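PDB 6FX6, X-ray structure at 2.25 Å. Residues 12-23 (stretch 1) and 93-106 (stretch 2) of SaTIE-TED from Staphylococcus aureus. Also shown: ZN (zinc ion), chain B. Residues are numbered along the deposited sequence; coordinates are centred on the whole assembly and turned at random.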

# COMPACT_ATOMS: atom_id res chain seq x y z
N TRP A 12 -12.71 0.73 -19.19
CA TRP A 12 -12.61 -0.63 -19.73
C TRP A 12 -11.27 -0.84 -20.42
O TRP A 12 -10.81 0.02 -21.17
CB TRP A 12 -13.76 -0.90 -20.71
CG TRP A 12 -15.09 -0.94 -20.03
CD1 TRP A 12 -16.08 -0.00 -20.11
CD2 TRP A 12 -15.57 -1.96 -19.15
NE1 TRP A 12 -17.15 -0.38 -19.34
CE2 TRP A 12 -16.87 -1.58 -18.74
CE3 TRP A 12 -15.03 -3.16 -18.67
CZ2 TRP A 12 -17.63 -2.36 -17.87
CZ3 TRP A 12 -15.80 -3.94 -17.80
CH2 TRP A 12 -17.08 -3.53 -17.41
N ILE A 13 -10.66 -1.98 -20.13
CA ILE A 13 -9.45 -2.43 -20.79
C ILE A 13 -9.87 -3.58 -21.69
O ILE A 13 -10.20 -4.67 -21.21
CB ILE A 13 -8.40 -2.89 -19.75
CG1 ILE A 13 -8.03 -1.72 -18.82
CG2 ILE A 13 -7.16 -3.46 -20.44
CD1 ILE A 13 -7.37 -2.14 -17.52
N ASP A 14 -9.89 -3.34 -22.99
CA ASP A 14 -10.33 -4.33 -23.97
C ASP A 14 -9.39 -4.28 -25.17
O ASP A 14 -9.35 -3.27 -25.88
CB ASP A 14 -11.78 -4.06 -24.38
CG ASP A 14 -12.36 -5.14 -25.29
OD1 ASP A 14 -11.78 -6.24 -25.39
OD2 ASP A 14 -13.42 -4.90 -25.91
N LYS A 15 -8.65 -5.36 -25.39
CA LYS A 15 -7.75 -5.47 -26.53
C LYS A 15 -8.07 -6.70 -27.38
O LYS A 15 -7.22 -7.17 -28.14
CB LYS A 15 -6.30 -5.46 -26.03
CG LYS A 15 -5.91 -4.14 -25.38
CD LYS A 15 -4.50 -4.14 -24.80
CE LYS A 15 -4.26 -2.90 -23.96
NZ LYS A 15 -2.95 -2.94 -23.24
N GLY A 16 -9.30 -7.19 -27.29
CA GLY A 16 -9.72 -8.41 -27.99
C GLY A 16 -8.97 -9.66 -27.57
O GLY A 16 -8.89 -10.62 -28.34
N ILE A 17 -8.44 -9.64 -26.35
CA ILE A 17 -7.56 -10.69 -25.82
C ILE A 17 -8.30 -11.35 -24.66
O ILE A 17 -8.88 -10.65 -23.83
CB ILE A 17 -6.26 -10.07 -25.25
CG1 ILE A 17 -5.41 -9.45 -26.36
CG2 ILE A 17 -5.43 -11.11 -24.49
CD1 ILE A 17 -4.43 -8.40 -25.88
N ASN A 18 -8.26 -12.68 -24.61
CA ASN A 18 -8.62 -13.40 -23.39
C ASN A 18 -7.48 -13.18 -22.40
O ASN A 18 -6.38 -13.68 -22.60
CB ASN A 18 -8.79 -14.90 -23.66
CG ASN A 18 -10.01 -15.22 -24.51
OD1 ASN A 18 -10.94 -14.41 -24.62
ND2 ASN A 18 -10.01 -16.40 -25.12
N TRP A 19 -7.75 -12.40 -21.35
CA TRP A 19 -6.72 -12.05 -20.37
C TRP A 19 -6.35 -13.25 -19.51
O TRP A 19 -5.17 -13.55 -19.33
CB TRP A 19 -7.19 -10.89 -19.49
CG TRP A 19 -7.31 -9.58 -20.22
CD1 TRP A 19 -8.46 -8.92 -20.55
CD2 TRP A 19 -6.24 -8.78 -20.71
NE1 TRP A 19 -8.17 -7.75 -21.21
CE2 TRP A 19 -6.81 -7.64 -21.32
CE3 TRP A 19 -4.85 -8.91 -20.69
CZ2 TRP A 19 -6.02 -6.64 -21.91
CZ3 TRP A 19 -4.07 -7.91 -21.27
CH2 TRP A 19 -4.66 -6.79 -21.88
N ILE A 20 -7.38 -13.91 -18.96
CA ILE A 20 -7.21 -15.13 -18.17
C ILE A 20 -8.40 -16.07 -18.32
O ILE A 20 -9.51 -15.65 -18.68
CB ILE A 20 -7.05 -14.84 -16.66
CG1 ILE A 20 -8.18 -13.94 -16.14
CG2 ILE A 20 -5.69 -14.22 -16.37
CD1 ILE A 20 -8.16 -13.71 -14.64
N VAL A 21 -8.15 -17.35 -18.04
CA VAL A 21 -9.21 -18.31 -17.76
C VAL A 21 -8.98 -18.72 -16.31
O VAL A 21 -7.93 -19.30 -15.99
CB VAL A 21 -9.14 -19.54 -18.69
CG1 VAL A 21 -10.21 -20.56 -18.31
CG2 VAL A 21 -9.30 -19.10 -20.15
N TYR A 22 -9.94 -18.41 -15.44
CA TYR A 22 -9.77 -18.63 -14.00
C TYR A 22 -11.01 -19.19 -13.32
O TYR A 22 -12.11 -19.14 -13.85
CB TYR A 22 -9.36 -17.32 -13.32
CG TYR A 22 -10.49 -16.37 -13.00
CD1 TYR A 22 -11.08 -15.60 -14.00
CD2 TYR A 22 -10.95 -16.22 -11.69
CE1 TYR A 22 -12.11 -14.71 -13.71
CE2 TYR A 22 -11.98 -15.34 -11.39
CZ TYR A 22 -12.55 -14.58 -12.40
OH TYR A 22 -13.57 -13.70 -12.09
N SER A 23 -10.78 -19.73 -12.12
CA SER A 23 -11.83 -20.23 -11.24
C SER A 23 -11.70 -19.57 -9.86
O SER A 23 -10.59 -19.30 -9.39
CB SER A 23 -11.74 -21.75 -11.11
OG SER A 23 -11.99 -22.36 -12.36
N SER A 93 0.54 1.17 -16.25
CA SER A 93 -0.05 0.50 -17.41
C SER A 93 -1.25 -0.36 -17.01
O SER A 93 -1.36 -0.80 -15.87
CB SER A 93 0.97 -0.38 -18.14
OG SER A 93 1.40 -1.49 -17.35
N ASP A 94 -2.13 -0.56 -17.98
CA ASP A 94 -3.24 -1.51 -17.86
C ASP A 94 -2.76 -2.88 -17.38
O ASP A 94 -3.41 -3.52 -16.58
CB ASP A 94 -3.96 -1.66 -19.21
CG ASP A 94 -4.70 -0.39 -19.64
OD1 ASP A 94 -4.95 0.51 -18.81
OD2 ASP A 94 -5.04 -0.31 -20.84
N GLU A 95 -1.60 -3.30 -17.87
CA GLU A 95 -1.00 -4.57 -17.47
C GLU A 95 -0.65 -4.60 -15.98
O GLU A 95 -0.91 -5.60 -15.32
CB GLU A 95 0.23 -4.90 -18.34
CG GLU A 95 -0.09 -5.28 -19.79
CD GLU A 95 -0.38 -4.10 -20.72
OE1 GLU A 95 -0.30 -2.93 -20.28
OE2 GLU A 95 -0.71 -4.35 -21.90
N GLN A 96 -0.08 -3.52 -15.44
CA GLN A 96 0.21 -3.43 -14.00
C GLN A 96 -1.05 -3.47 -13.15
O GLN A 96 -1.08 -4.16 -12.14
CB GLN A 96 1.00 -2.17 -13.60
CG GLN A 96 2.49 -2.34 -13.40
CD GLN A 96 2.89 -3.45 -12.44
OE1 GLN A 96 3.51 -4.42 -12.84
NE2 GLN A 96 2.55 -3.30 -11.17
N TYR A 97 -2.05 -2.68 -13.54
CA TYR A 97 -3.35 -2.71 -12.85
C TYR A 97 -3.92 -4.12 -12.80
O TYR A 97 -4.37 -4.58 -11.75
CB TYR A 97 -4.38 -1.77 -13.49
CG TYR A 97 -5.69 -1.83 -12.76
CD1 TYR A 97 -5.95 -1.01 -11.67
CD2 TYR A 97 -6.67 -2.76 -13.14
CE1 TYR A 97 -7.16 -1.10 -10.98
CE2 TYR A 97 -7.86 -2.85 -12.46
CZ TYR A 97 -8.11 -2.03 -11.38
OH TYR A 97 -9.32 -2.13 -10.73
N ILE A 98 -3.92 -4.79 -13.95
CA ILE A 98 -4.44 -6.16 -14.06
C ILE A 98 -3.64 -7.11 -13.17
O ILE A 98 -4.22 -7.91 -12.44
CB ILE A 98 -4.45 -6.66 -15.52
CG1 ILE A 98 -5.54 -5.94 -16.30
CG2 ILE A 98 -4.69 -8.16 -15.60
CD1 ILE A 98 -5.49 -6.14 -17.80
N ALA A 99 -2.31 -7.01 -13.24
CA ALA A 99 -1.42 -7.85 -12.42
C ALA A 99 -1.70 -7.65 -10.93
O ALA A 99 -1.77 -8.61 -10.17
CB ALA A 99 0.03 -7.57 -12.73
N THR A 100 -1.87 -6.39 -10.53
CA THR A 100 -2.18 -6.06 -9.14
C THR A 100 -3.53 -6.65 -8.73
O THR A 100 -3.62 -7.29 -7.67
CB THR A 100 -2.15 -4.54 -8.92
OG1 THR A 100 -0.86 -4.04 -9.29
CG2 THR A 100 -2.41 -4.18 -7.47
N GLN A 101 -4.55 -6.47 -9.56
CA GLN A 101 -5.87 -7.07 -9.32
C GLN A 101 -5.76 -8.59 -9.21
O GLN A 101 -6.39 -9.20 -8.35
CB GLN A 101 -6.86 -6.71 -10.43
CG GLN A 101 -8.25 -7.32 -10.30
CD GLN A 101 -9.02 -6.81 -9.11
OE1 GLN A 101 -9.77 -5.83 -9.22
NE2 GLN A 101 -8.83 -7.45 -7.96
N MSE A 102 -4.99 -9.19 -10.11
CA MSE A 102 -4.80 -10.64 -10.12
C MSE A 102 -4.10 -11.16 -8.90
O MSE A 102 -4.42 -12.26 -8.42
CB MSE A 102 -4.05 -11.10 -11.38
CG MSE A 102 -5.01 -11.31 -12.54
SE MSE A 102 -3.96 -11.48 -14.20
CE MSE A 102 -3.17 -13.25 -13.87
N LEU A 103 -3.13 -10.40 -8.38
CA LEU A 103 -2.42 -10.77 -7.15
C LEU A 103 -3.31 -10.65 -5.91
O LEU A 103 -3.26 -11.50 -5.02
CB LEU A 103 -1.15 -9.93 -6.98
CG LEU A 103 -0.23 -10.29 -5.79
CD1 LEU A 103 0.07 -11.78 -5.75
CD2 LEU A 103 1.05 -9.48 -5.86
N ILE A 104 -4.09 -9.57 -5.85
CA ILE A 104 -5.13 -9.40 -4.82
C ILE A 104 -6.07 -10.60 -4.84
O ILE A 104 -6.38 -11.17 -3.80
CB ILE A 104 -5.92 -8.08 -5.02
CG1 ILE A 104 -5.06 -6.89 -4.57
CG2 ILE A 104 -7.25 -8.08 -4.26
CD1 ILE A 104 -5.53 -5.54 -5.08
N TRP A 105 -6.51 -10.99 -6.04
CA TRP A 105 -7.41 -12.13 -6.19
C TRP A 105 -6.79 -13.48 -5.81
O TRP A 105 -7.52 -14.37 -5.38
CB TRP A 105 -7.97 -12.22 -7.61
CG TRP A 105 -9.10 -11.28 -7.92
CD1 TRP A 105 -9.78 -10.47 -7.06
CD2 TRP A 105 -9.72 -11.12 -9.19
NE1 TRP A 105 -10.76 -9.78 -7.73
CE2 TRP A 105 -10.75 -10.17 -9.04
CE3 TRP A 105 -9.50 -11.68 -10.46
CZ2 TRP A 105 -11.56 -9.76 -10.10
CZ3 TRP A 105 -10.30 -11.27 -11.52
CH2 TRP A 105 -11.31 -10.32 -11.33
N GLU A 106 -5.47 -13.64 -5.97
CA GLU A 106 -4.79 -14.86 -5.49
C GLU A 106 -4.96 -15.06 -3.98
O GLU A 106 -5.10 -16.19 -3.53
CB GLU A 106 -3.30 -14.86 -5.83
CG GLU A 106 -3.00 -15.12 -7.30
CD GLU A 106 -1.69 -15.85 -7.55
OE1 GLU A 106 -1.39 -16.83 -6.83
OE2 GLU A 106 -0.96 -15.47 -8.50
ZN ZN B . -14.34 -3.14 -25.70
O HOH W 1 -15.07 -2.94 -23.70

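Stretch 1 runs alongside the helix that begins at Asp94, and side chains alone join the two: no hydrogen bond crosses between them, and the 487 Å² they bury together is mostly apolar, with one ionic contact near the start of the helix.

Ile13, at the end of a strand, points toward the helix and is buried against its first turn. Its CG2 lies 4.1 Å from Ile98 CD1, and its CG1 packs 3.7 Å from Asp94 CG, so a branched aliphatic side chain fills the space beside the carboxylate. Asp14, next along the strand's exit, points away; its OD2 binds the zinc ion at 2.0 Å, while its OD1 accepts a hydrogen bond from Gly16 N. Lys15 turns back toward the helix. Its chain, extended from chi2 onward, carries NZ to 3.0 Å from Glu95 OE2, a salt bridge. Glu95 leaves the helix sideways, yet its bent side chain (chi2 p) brings the carboxylate nearer. Long, flexible side chains suit this exposed margin, where charge can remain near solvent. Gly16 makes the turn with a positive phi of 63°, a conformation that favours glycine.

Trp19 returns to the helix and supplies a broad apolar surface. Ile98 CD1 sits over one face of the indole, 3.9 Å from the centroid of its six-membered ring and only 5° off the normal, a CH-pi contact. The same methyl thus meets both Ile13 and Trp19.

From Ile20 the chain is a strand, and alternate residues face the helix. Ile20 CG2 touches the selenomethionine Met102 at CE, 3.7 Å away; the flexible Met102 side chain starts sideways but its end comes nearer. Val21 is out of reach. Tyr22 then meets Trp105, with CZ 4.1 Å from CZ3; their planes lie 21° apart, but the rings are slid so far that they barely overlap.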